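PDB 6GRH: microcin B17-processing protein McbD from Escherichia coli str. K-12 substr. MG1655, which is a YcaO-family cyclodehydratase component needed to process the inactive microcin B17 precursor McbA into the active peptide antibiotic. Local coordinates for residues 111-124 / 331-344. The protein carries 1 engineered substitution. Numbering follows the deposited sequence.
Sequences VRAFNLFSLEQQEI and LQQISDNIFVYYAR. With EDO (1,2-ethanediol), chain N.
F117 meets Q332 because its chi1 of -47° sets CG beside its own backbone N, while the extended chain of Q332 lies along the ring. Across the ring face the Q332 chain runs antiparallel to the F117 side chain. Q332 CB sits over one face of the F117 ring, 3.7 Å from its centroid, a CH-pi contact, and the Q332 amide stacks on the ring with the planes 7° apart. I338 CD1 meets the ring edge, 3.6 Å from F117 CZ.

N115 ties the turn to the loop after the helix. N115 ND2 donates to D336 O (2.8 Å). Its OD1 takes F117 N and S118 N from opposite faces of the carboxamide plane. The F117 bond closes an Asx turn and the S118 bond completes an Asx motif; the two grips hold the amide in place.

Beyond it the strands pair antiparallel. F114 and V340 exchange two backbone bonds. L116 N adds a third, straight bond to I338 O (2.8 Å). V340 CB also packs over the F114 ring face.

At the far end R112 bends at chi3 (75°). R112 CD lies over the Y342 ring, 3.7 Å from its centroid, and R112 NH1 reaches a lone pair of Y342 O (2.9 Å). A water links NH1 to Y341 OH, which also bonds H63. R344 lies close by, with its NE held by T31 O of the McbB chain.

Strand 108-115 thus lies between the hairpin partner 121-125 and strand 339-347, which continues the sheet to 350-358. Helix 157-180 packs against F114, L116 and L331, and helix 82-95 against F339 and I124.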
ATOM      1  N   VAL E 111      -3.495 -39.267 -37.934  1.00 35.61           N
ATOM      2  CA  VAL E 111      -3.373 -38.913 -36.528  1.00 34.07           C
ATOM      3  C   VAL E 111      -3.795 -40.090 -35.675  1.00 33.65           C
ATOM      4  O   VAL E 111      -4.598 -40.929 -36.105  1.00 32.73           O
ATOM      5  CB  VAL E 111      -4.223 -37.689 -36.117  1.00 33.49           C
ATOM      6  CG1 VAL E 111      -3.676 -36.439 -36.775  1.00 33.75           C
ATOM      7  CG2 VAL E 111      -5.700 -37.870 -36.444  1.00 33.81           C
ATOM      8  N   ARG E 112      -3.276 -40.096 -34.450  1.00 32.48           N
ATOM      9  CA  ARG E 112      -3.495 -41.167 -33.493  1.00 32.59           C
ATOM     10  C   ARG E 112      -4.962 -41.160 -33.027  1.00 32.32           C
ATOM     11  O   ARG E 112      -5.589 -40.103 -32.950  1.00 31.69           O
ATOM     12  CB  ARG E 112      -2.506 -41.044 -32.313  1.00 32.13           C
ATOM     13  CG  ARG E 112      -2.833 -39.903 -31.346  1.00 31.76           C
ATOM     14  CD  ARG E 112      -1.739 -39.665 -30.325  1.00 31.84           C
ATOM     15  NE  ARG E 112      -0.583 -38.985 -30.878  1.00 31.70           N
ATOM     16  CZ  ARG E 112      -0.524 -37.683 -31.165  1.00 31.83           C
ATOM     17  NH1 ARG E 112      -1.572 -36.865 -31.009  1.00 31.17           N
ATOM     18  NH2 ARG E 112       0.602 -37.189 -31.660  1.00 32.01           N
ATOM     19  N   ALA E 113      -5.506 -42.342 -32.753  1.00 32.97           N
ATOM     20  CA  ALA E 113      -6.841 -42.456 -32.182  1.00 33.04           C
ATOM     21  C   ALA E 113      -7.018 -43.797 -31.500  1.00 34.13           C
ATOM     22  O   ALA E 113      -6.223 -44.727 -31.711  1.00 36.25           O
ATOM     23  CB  ALA E 113      -7.898 -42.261 -33.259  1.00 33.20           C
ATOM     24  N   PHE E 114      -8.055 -43.914 -30.691  1.00 33.88           N
ATOM     25  CA  PHE E 114      -8.499 -45.233 -30.251  1.00 34.80           C
ATOM     26  C   PHE E 114      -9.998 -45.372 -30.388  1.00 34.77           C
ATOM     27  O   PHE E 114     -10.720 -44.379 -30.346  1.00 34.01           O
ATOM     28  CB  PHE E 114      -8.024 -45.539 -28.821  1.00 34.98           C
ATOM     29  CG  PHE E 114      -8.499 -44.566 -27.770  1.00 34.19           C
ATOM     30  CD1 PHE E 114      -9.733 -44.754 -27.122  1.00 34.71           C
ATOM     31  CD2 PHE E 114      -7.694 -43.512 -27.364  1.00 33.96           C
ATOM     32  CE1 PHE E 114     -10.159 -43.875 -26.128  1.00 33.73           C
ATOM     33  CE2 PHE E 114      -8.121 -42.634 -26.379  1.00 33.16           C
ATOM     34  CZ  PHE E 114      -9.352 -42.826 -25.751  1.00 33.18           C
ATOM     35  N   ASN E 115     -10.459 -46.605 -30.572  1.00 35.58           N
ATOM     36  CA  ASN E 115     -11.886 -46.894 -30.656  1.00 36.18           C
ATOM     37  C   ASN E 115     -12.524 -46.646 -29.284  1.00 35.73           C
ATOM     38  O   ASN E 115     -12.058 -47.162 -28.265  1.00 36.01           O
ATOM     39  CB  ASN E 115     -12.105 -48.346 -31.135  1.00 37.53           C
ATOM     40  CG  ASN E 115     -13.581 -48.727 -31.253  1.00 38.43           C
ATOM     41  OD1 ASN E 115     -14.265 -48.975 -30.253  1.00 38.44           O
ATOM     42  ND2 ASN E 115     -14.068 -48.805 -32.482  1.00 39.33           N
ATOM     43  N   LEU E 116     -13.593 -45.858 -29.268  1.00 35.34           N
ATOM     44  CA  LEU E 116     -14.261 -45.449 -28.029  1.00 35.16           C
ATOM     45  C   LEU E 116     -14.691 -46.628 -27.129  1.00 36.18           C
ATOM     46  O   LEU E 116     -14.668 -46.514 -25.902  1.00 35.89           O
ATOM     47  CB  LEU E 116     -15.488 -44.590 -28.363  1.00 34.72           C
ATOM     48  CG  LEU E 116     -16.347 -44.043 -27.217  1.00 34.59           C
ATOM     49  CD1 LEU E 116     -15.539 -43.098 -26.364  1.00 33.71           C
ATOM     50  CD2 LEU E 116     -17.584 -43.322 -27.753  1.00 34.59           C
ATOM     51  N   PHE E 117     -15.059 -47.743 -27.743  1.00 37.50           N
ATOM     52  CA  PHE E 117     -15.609 -48.887 -27.015  1.00 38.90           C
ATOM     53  C   PHE E 117     -14.574 -49.968 -26.692  1.00 40.35           C
ATOM     54  O   PHE E 117     -14.556 -50.483 -25.574  1.00 41.61           O
ATOM     55  CB  PHE E 117     -16.761 -49.487 -27.807  1.00 39.86           C
ATOM     56  CG  PHE E 117     -17.731 -48.463 -28.319  1.00 39.12           C
ATOM     57  CD1 PHE E 117     -18.526 -47.758 -27.435  1.00 38.68           C
ATOM     58  CD2 PHE E 117     -17.828 -48.194 -29.681  1.00 39.06           C
ATOM     59  CE1 PHE E 117     -19.419 -46.803 -27.900  1.00 38.54           C
ATOM     60  CE2 PHE E 117     -18.714 -47.244 -30.154  1.00 38.75           C
ATOM     61  CZ  PHE E 117     -19.519 -46.551 -29.264  1.00 38.32           C
ATOM     62  N   SER E 118     -13.730 -50.329 -27.654  1.00 41.01           N
ATOM     63  CA  SER E 118     -12.746 -51.412 -27.462  1.00 42.05           C
ATOM     64  C   SER E 118     -11.379 -50.924 -26.957  1.00 42.22           C
ATOM     65  O   SER E 118     -10.556 -51.740 -26.540  1.00 43.68           O
ATOM     66  CB  SER E 118     -12.542 -52.163 -28.781  1.00 43.00           C
ATOM     67  OG  SER E 118     -11.791 -51.378 -29.688  1.00 42.17           O
ATOM     68  N   LEU E 119     -11.143 -49.608 -27.013  1.00 41.05           N
ATOM     69  CA  LEU E 119      -9.827 -49.000 -26.787  1.00 41.26           C
ATOM     70  C   LEU E 119      -8.734 -49.470 -27.758  1.00 42.07           C
ATOM     71  O   LEU E 119      -7.555 -49.219 -27.511  1.00 41.73           O
ATOM     72  CB  LEU E 119      -9.368 -49.145 -25.319  1.00 41.06           C
ATOM     73  CG  LEU E 119     -10.406 -48.720 -24.273  1.00 41.05           C
ATOM     74  CD1 LEU E 119      -9.793 -48.811 -22.883  1.00 41.13           C
ATOM     75  CD2 LEU E 119     -10.933 -47.315 -24.557  1.00 40.34           C
ATOM     76  N   GLU E 120      -9.128 -50.076 -28.877  1.00 42.92           N
ATOM     77  CA  GLU E 120      -8.180 -50.530 -29.884  1.00 44.31           C
ATOM     78  C   GLU E 120      -7.520 -49.305 -30.538  1.00 42.87           C
ATOM     79  O   GLU E 120      -8.194 -48.414 -31.060  1.00 41.11           O
ATOM     80  CB  GLU E 120      -8.868 -51.412 -30.942  1.00 46.29           C
ATOM     81  CG  GLU E 120      -8.006 -51.707 -32.167  1.00 48.20           C
ATOM     82  CD  GLU E 120      -8.579 -52.766 -33.100  1.00 50.26           C
ATOM     83  OE1 GLU E 120      -9.784 -53.088 -33.028  1.00 52.25           O
ATOM     84  OE2 GLU E 120      -7.808 -53.279 -33.930  1.00 51.84           O
ATOM     85  N   GLN E 121      -6.197 -49.285 -30.491  1.00 42.70           N
ATOM     86  CA  GLN E 121      -5.427 -48.194 -31.044  1.00 42.59           C
ATOM     87  C   GLN E 121      -5.396 -48.273 -32.557  1.00 42.78           C
ATOM     88  O   GLN E 121      -5.308 -49.350 -33.127  1.00 42.44           O
ATOM     89  CB  GLN E 121      -4.008 -48.224 -30.507  1.00 43.16           C
ATOM     90  CG  GLN E 121      -3.943 -48.026 -29.002  1.00 43.30           C
ATOM     91  CD  GLN E 121      -2.524 -47.843 -28.533  1.00 43.76           C
ATOM     92  OE1 GLN E 121      -1.902 -46.834 -28.838  1.00 44.19           O
ATOM     93  NE2 GLN E 121      -1.994 -48.827 -27.803  1.00 44.79           N
ATOM     94  N   GLN E 122      -5.477 -47.112 -33.194  1.00 41.86           N
ATOM     95  CA  GLN E 122      -5.410 -47.023 -34.650  1.00 42.13           C
ATOM     96  C   GLN E 122      -5.050 -45.590 -35.065  1.00 40.92           C
ATOM     97  O   GLN E 122      -4.597 -44.795 -34.242  1.00 39.88           O
ATOM     98  CB  GLN E 122      -6.743 -47.473 -35.256  1.00 42.56           C
ATOM     99  CG  GLN E 122      -7.922 -46.614 -34.883  1.00 42.11           C
ATOM    100  CD  GLN E 122      -9.110 -46.881 -35.774  1.00 43.39           C
ATOM    101  OE1 GLN E 122      -9.766 -47.908 -35.640  1.00 44.71           O
ATOM    102  NE2 GLN E 122      -9.390 -45.960 -36.700  1.00 43.57           N
ATOM    103  N   GLU E 123      -5.218 -45.283 -36.341  1.00 41.42           N
ATOM    104  CA  GLU E 123      -5.158 -43.929 -36.822  1.00 41.27           C
ATOM    105  C   GLU E 123      -6.411 -43.586 -37.610  1.00 39.92           C
ATOM    106  O   GLU E 123      -7.133 -44.467 -38.085  1.00 40.57           O
ATOM    107  CB  GLU E 123      -3.895 -43.724 -37.662  1.00 43.32           C
ATOM    108  CG  GLU E 123      -2.624 -43.728 -36.838  1.00 44.89           C
ATOM    109  CD  GLU E 123      -1.367 -43.861 -37.664  1.00 47.47           C
ATOM    110  OE1 GLU E 123      -1.295 -44.765 -38.516  1.00 51.02           O
ATOM    111  OE2 GLU E 123      -0.433 -43.068 -37.448  1.00 50.09           O
ATOM    112  N   ILE E 124      -6.671 -42.294 -37.719  1.00 37.65           N
ATOM    113  CA  ILE E 124      -7.745 -41.789 -38.543  1.00 37.76           C
ATOM    114  C   ILE E 124      -7.178 -40.676 -39.423  1.00 37.30           C
ATOM    115  O   ILE E 124      -6.053 -40.203 -39.171  1.00 35.83           O
ATOM    116  CB  ILE E 124      -8.947 -41.326 -37.699  1.00 38.08           C
ATOM    117  CG1 ILE E 124      -8.561 -40.207 -36.730  1.00 37.28           C
ATOM    118  CG2 ILE E 124      -9.541 -42.517 -36.939  1.00 38.65           C
ATOM    119  CD1 ILE E 124      -9.749 -39.669 -35.957  1.00 37.33           C
ATOM    120  N   LEU E 331     -24.676 -45.619 -27.913  1.00 38.95           N
ATOM    121  CA  LEU E 331     -23.908 -45.256 -29.114  1.00 39.08           C
ATOM    122  C   LEU E 331     -23.404 -46.476 -29.872  1.00 40.36           C
ATOM    123  O   LEU E 331     -23.498 -46.521 -31.102  1.00 40.72           O
ATOM    124  CB  LEU E 331     -22.732 -44.336 -28.766  1.00 38.00           C
ATOM    125  CG  LEU E 331     -23.157 -42.910 -28.405  1.00 37.34           C
ATOM    126  CD1 LEU E 331     -22.007 -42.113 -27.820  1.00 36.76           C
ATOM    127  CD2 LEU E 331     -23.792 -42.192 -29.585  1.00 37.53           C
ATOM    128  N   GLN E 332     -22.897 -47.464 -29.138  1.00 41.50           N
ATOM    129  CA  GLN E 332     -22.359 -48.678 -29.749  1.00 43.75           C
ATOM    130  C   GLN E 332     -23.411 -49.474 -30.513  1.00 45.00           C
ATOM    131  O   GLN E 332     -23.077 -50.113 -31.497  1.00 46.72           O
ATOM    132  CB  GLN E 332     -21.666 -49.581 -28.724  1.00 44.79           C
ATOM    133  CG  GLN E 332     -20.806 -50.651 -29.386  1.00 46.16           C
ATOM    134  CD  GLN E 332     -19.949 -51.427 -28.411  1.00 47.54           C
ATOM    135  OE1 GLN E 332     -20.175 -51.396 -27.196  1.00 48.31           O
ATOM    136  NE2 GLN E 332     -18.953 -52.137 -28.943  1.00 48.52           N
ATOM    137  N   GLN E 333     -24.661 -49.430 -30.059  1.00 45.76           N
ATOM    138  CA  GLN E 333     -25.792 -50.083 -30.752  1.00 47.00           C
ATOM    139  C   GLN E 333     -26.026 -49.459 -32.123  1.00 46.92           C
ATOM    140  O   GLN E 333     -26.376 -50.157 -33.069  1.00 47.83           O
ATOM    141  CB  GLN E 333     -27.088 -50.031 -29.916  1.00 47.18           C
ATOM    142  CG  GLN E 333     -27.152 -51.065 -28.809  1.00 48.16           C
ATOM    143  N   ILE E 334     -25.804 -48.153 -32.236  1.00 45.84           N
ATOM    144  CA  ILE E 334     -25.887 -47.469 -33.516  1.00 45.92           C
ATOM    145  C   ILE E 334     -24.663 -47.808 -34.376  1.00 45.98           C
ATOM    146  O   ILE E 334     -24.815 -48.104 -35.544  1.00 46.50           O
ATOM    147  CB  ILE E 334     -26.063 -45.940 -33.333  1.00 45.28           C
ATOM    148  CG1 ILE E 334     -27.387 -45.647 -32.597  1.00 45.36           C
ATOM    149  CG2 ILE E 334     -26.008 -45.212 -34.687  1.00 45.63           C
ATOM    150  CD1 ILE E 334     -27.464 -44.279 -31.946  1.00 44.45           C
ATOM    151  N   SER E 335     -23.458 -47.756 -33.806  1.00 45.97           N
ATOM    152  CA  SER E 335     -22.224 -48.029 -34.563  1.00 45.80           C
ATOM    153  C   SER E 335     -21.021 -48.296 -33.672  1.00 44.91           C
ATOM    154  O   SER E 335     -20.788 -47.546 -32.736  1.00 43.50           O
ATOM    155  CB  SER E 335     -21.878 -46.832 -35.455  1.00 45.70           C
ATOM    156  OG  SER E 335     -20.633 -47.030 -36.122  1.00 45.13           O
ATOM    157  N   ASP E 336     -20.225 -49.311 -34.025  1.00 45.40           N
ATOM    158  CA  ASP E 336     -18.938 -49.580 -33.365  1.00 45.90           C
ATOM    159  C   ASP E 336     -17.831 -48.608 -33.802  1.00 43.33           C
ATOM    160  O   ASP E 336     -16.778 -48.573 -33.176  1.00 41.98           O
ATOM    161  CB  ASP E 336     -18.462 -51.022 -33.637  1.00 49.54           C
ATOM    162  CG  ASP E 336     -19.423 -52.088 -33.085  1.00 53.01           C
ATOM    163  OD1 ASP E 336     -20.188 -51.771 -32.157  1.00 56.23           O
ATOM    164  OD2 ASP E 336     -19.434 -53.249 -33.579  1.00 56.90           O
ATOM    165  N   ASN E 337     -18.074 -47.840 -34.875  1.00 42.19           N
ATOM    166  CA  ASN E 337     -17.075 -46.988 -35.511  1.00 40.86           C
ATOM    167  C   ASN E 337     -17.104 -45.560 -34.964  1.00 38.88           C
ATOM    168  O   ASN E 337     -17.461 -44.613 -35.673  1.00 38.29           O
ATOM    169  CB  ASN E 337     -17.287 -46.972 -37.031  1.00 41.99           C
ATOM    170  CG  ASN E 337     -17.053 -48.321 -37.658  1.00 43.40           C
ATOM    171  OD1 ASN E 337     -16.081 -48.998 -37.327  1.00 43.75           O
ATOM    172  ND2 ASN E 337     -17.947 -48.730 -38.565  1.00 44.82           N
ATOM    173  N   ILE E 338     -16.741 -45.431 -33.691  1.00 37.24           N
ATOM    174  CA  ILE E 338     -16.610 -44.137 -33.033  1.00 36.11           C
ATOM    175  C   ILE E 338     -15.214 -44.123 -32.423  1.00 34.94           C
ATOM    176  O   ILE E 338     -14.833 -45.049 -31.690  1.00 35.27           O
ATOM    177  CB  ILE E 338     -17.675 -43.894 -31.945  1.00 36.40           C
ATOM    178  CG1 ILE E 338     -19.077 -44.127 -32.500  1.00 37.88           C
ATOM    179  CG2 ILE E 338     -17.569 -42.470 -31.405  1.00 35.57           C
ATOM    180  CD1 ILE E 338     -20.203 -43.840 -31.518  1.00 37.87           C
ATOM    181  N   PHE E 339     -14.476 -43.061 -32.723  1.00 33.81           N
ATOM    182  CA  PHE E 339     -13.056 -42.974 -32.434  1.00 33.40           C
ATOM    183  C   PHE E 339     -12.764 -41.722 -31.640  1.00 32.07           C
ATOM    184  O   PHE E 339     -13.474 -40.722 -31.751  1.00 32.03           O
ATOM    185  CB  PHE E 339     -12.254 -42.978 -33.751  1.00 34.33           C
ATOM    186  CG  PHE E 339     -12.603 -44.128 -34.619  1.00 35.67           C
ATOM    187  CD1 PHE E 339     -12.151 -45.396 -34.298  1.00 36.59           C
ATOM    188  CD2 PHE E 339     -13.494 -43.970 -35.676  1.00 36.41           C
ATOM    189  CE1 PHE E 339     -12.543 -46.491 -35.044  1.00 37.97           C
ATOM    190  CE2 PHE E 339     -13.867 -45.047 -36.439  1.00 38.01           C
ATOM    191  CZ  PHE E 339     -13.391 -46.316 -36.127  1.00 38.73           C
ATOM    192  N   VAL E 340     -11.714 -41.800 -30.838  1.00 30.72           N
ATOM    193  CA  VAL E 340     -11.257 -40.689 -30.061  1.00 29.40           C
ATOM    194  C   VAL E 340      -9.872 -40.315 -30.569  1.00 28.88           C
ATOM    195  O   VAL E 340      -8.907 -41.045 -30.331  1.00 28.03           O
ATOM    196  CB  VAL E 340     -11.166 -41.064 -28.574  1.00 29.20           C
ATOM    197  CG1 VAL E 340     -10.759 -39.860 -27.758  1.00 28.71           C
ATOM    198  CG2 VAL E 340     -12.485 -41.654 -28.069  1.00 29.64           C
ATOM    199  N   TYR E 341      -9.776 -39.173 -31.256  1.00 28.32           N
ATOM    200  CA  TYR E 341      -8.492 -38.540 -31.472  1.00 28.03           C
ATOM    201  C   TYR E 341      -8.042 -37.985 -30.151  1.00 27.65           C
ATOM    202  O   TYR E 341      -8.857 -37.420 -29.392  1.00 27.09           O
ATOM    203  CB  TYR E 341      -8.577 -37.384 -32.469  1.00 27.77           C
ATOM    204  CG  TYR E 341      -7.407 -36.450 -32.375  1.00 27.39           C
ATOM    205  CD1 TYR E 341      -6.195 -36.773 -32.953  1.00 27.74           C
ATOM    206  CD2 TYR E 341      -7.515 -35.246 -31.699  1.00 26.89           C
ATOM    207  CE1 TYR E 341      -5.114 -35.916 -32.883  1.00 27.72           C
ATOM    208  CE2 TYR E 341      -6.429 -34.380 -31.577  1.00 26.39           C
ATOM    209  CZ  TYR E 341      -5.230 -34.709 -32.176  1.00 27.10           C
ATOM    210  OH  TYR E 341      -4.157 -33.848 -32.060  1.00 26.50           O
ATOM    211  N   TYR E 342      -6.748 -38.097 -29.875  1.00 27.73           N
ATOM    212  CA  TYR E 342      -6.214 -37.550 -28.622  1.00 27.94           C
ATOM    213  C   TYR E 342      -4.815 -37.018 -28.812  1.00 27.51           C
ATOM    214  O   TYR E 342      -4.065 -37.470 -29.695  1.00 27.91           O
ATOM    215  CB  TYR E 342      -6.272 -38.605 -27.497  1.00 28.74           C
ATOM    216  CG  TYR E 342      -5.299 -39.725 -27.687  1.00 30.00           C
ATOM    217  CD1 TYR E 342      -5.619 -40.812 -28.474  1.00 31.24           C
ATOM    218  CD2 TYR E 342      -4.032 -39.666 -27.116  1.00 30.37           C
ATOM    219  CE1 TYR E 342      -4.698 -41.828 -28.691  1.00 32.59           C
ATOM    220  CE2 TYR E 342      -3.107 -40.669 -27.318  1.00 31.45           C
ATOM    221  CZ  TYR E 342      -3.424 -41.731 -28.116  1.00 32.53           C
ATOM    222  OH  TYR E 342      -2.488 -42.731 -28.313  1.00 34.21           O
ATOM    223  N   ALA E 343      -4.501 -35.999 -28.015  1.00 26.82           N
ATOM    224  CA  ALA E 343      -3.155 -35.450 -27.896  1.00 26.51           C
ATOM    225  C   ALA E 343      -2.998 -34.996 -26.435  1.00 26.45           C
ATOM    226  O   ALA E 343      -4.000 -34.759 -25.718  1.00 25.89           O
ATOM    227  CB  ALA E 343      -2.953 -34.288 -28.824  1.00 26.23           C
ATOM    228  N   ARG E 344      -1.761 -34.965 -25.975  1.00 26.37           N
ATOM    229  CA  ARG E 344      -1.471 -34.520 -24.624  1.00 26.04           C
ATOM    230  C   ARG E 344      -0.120 -33.838 -24.522  1.00 26.19           C
ATOM    231  O   ARG E 344       0.803 -34.104 -25.304  1.00 25.49           O
ATOM    232  CB  ARG E 344      -1.636 -35.642 -23.609  1.00 26.41           C
ATOM    233  CG  ARG E 344      -0.535 -36.689 -23.577  1.00 27.33           C
ATOM    234  CD  ARG E 344      -0.299 -37.320 -24.925  1.00 27.70           C
ATOM    235  NE  ARG E 344       0.405 -38.594 -24.838  1.00 29.12           N
ATOM    236  CZ  ARG E 344       0.748 -39.338 -25.892  1.00 30.33           C
ATOM    237  NH1 ARG E 344       0.502 -38.911 -27.129  1.00 30.20           N
ATOM    238  NH2 ARG E 344       1.360 -40.518 -25.707  1.00 31.32           N
TER
HETATM  239  C1  EDO N 404       2.256 -40.896 -29.658  1.00 61.05           C
HETATM  240  O1  EDO N 404       3.230 -40.478 -28.696  1.00 62.29           O
HETATM  241  C2  EDO N 404       1.243 -41.887 -29.085  1.00 60.72           C
HETATM  242  O2  EDO N 404       1.675 -42.440 -27.837  1.00 60.21           O
HETATM  243  O   HOH W   1      -1.600 -34.546 -32.688  1.00 34.94           O
HETATM  244  O   HOH W   2      -3.275 -44.775 -30.014  1.00 45.11           O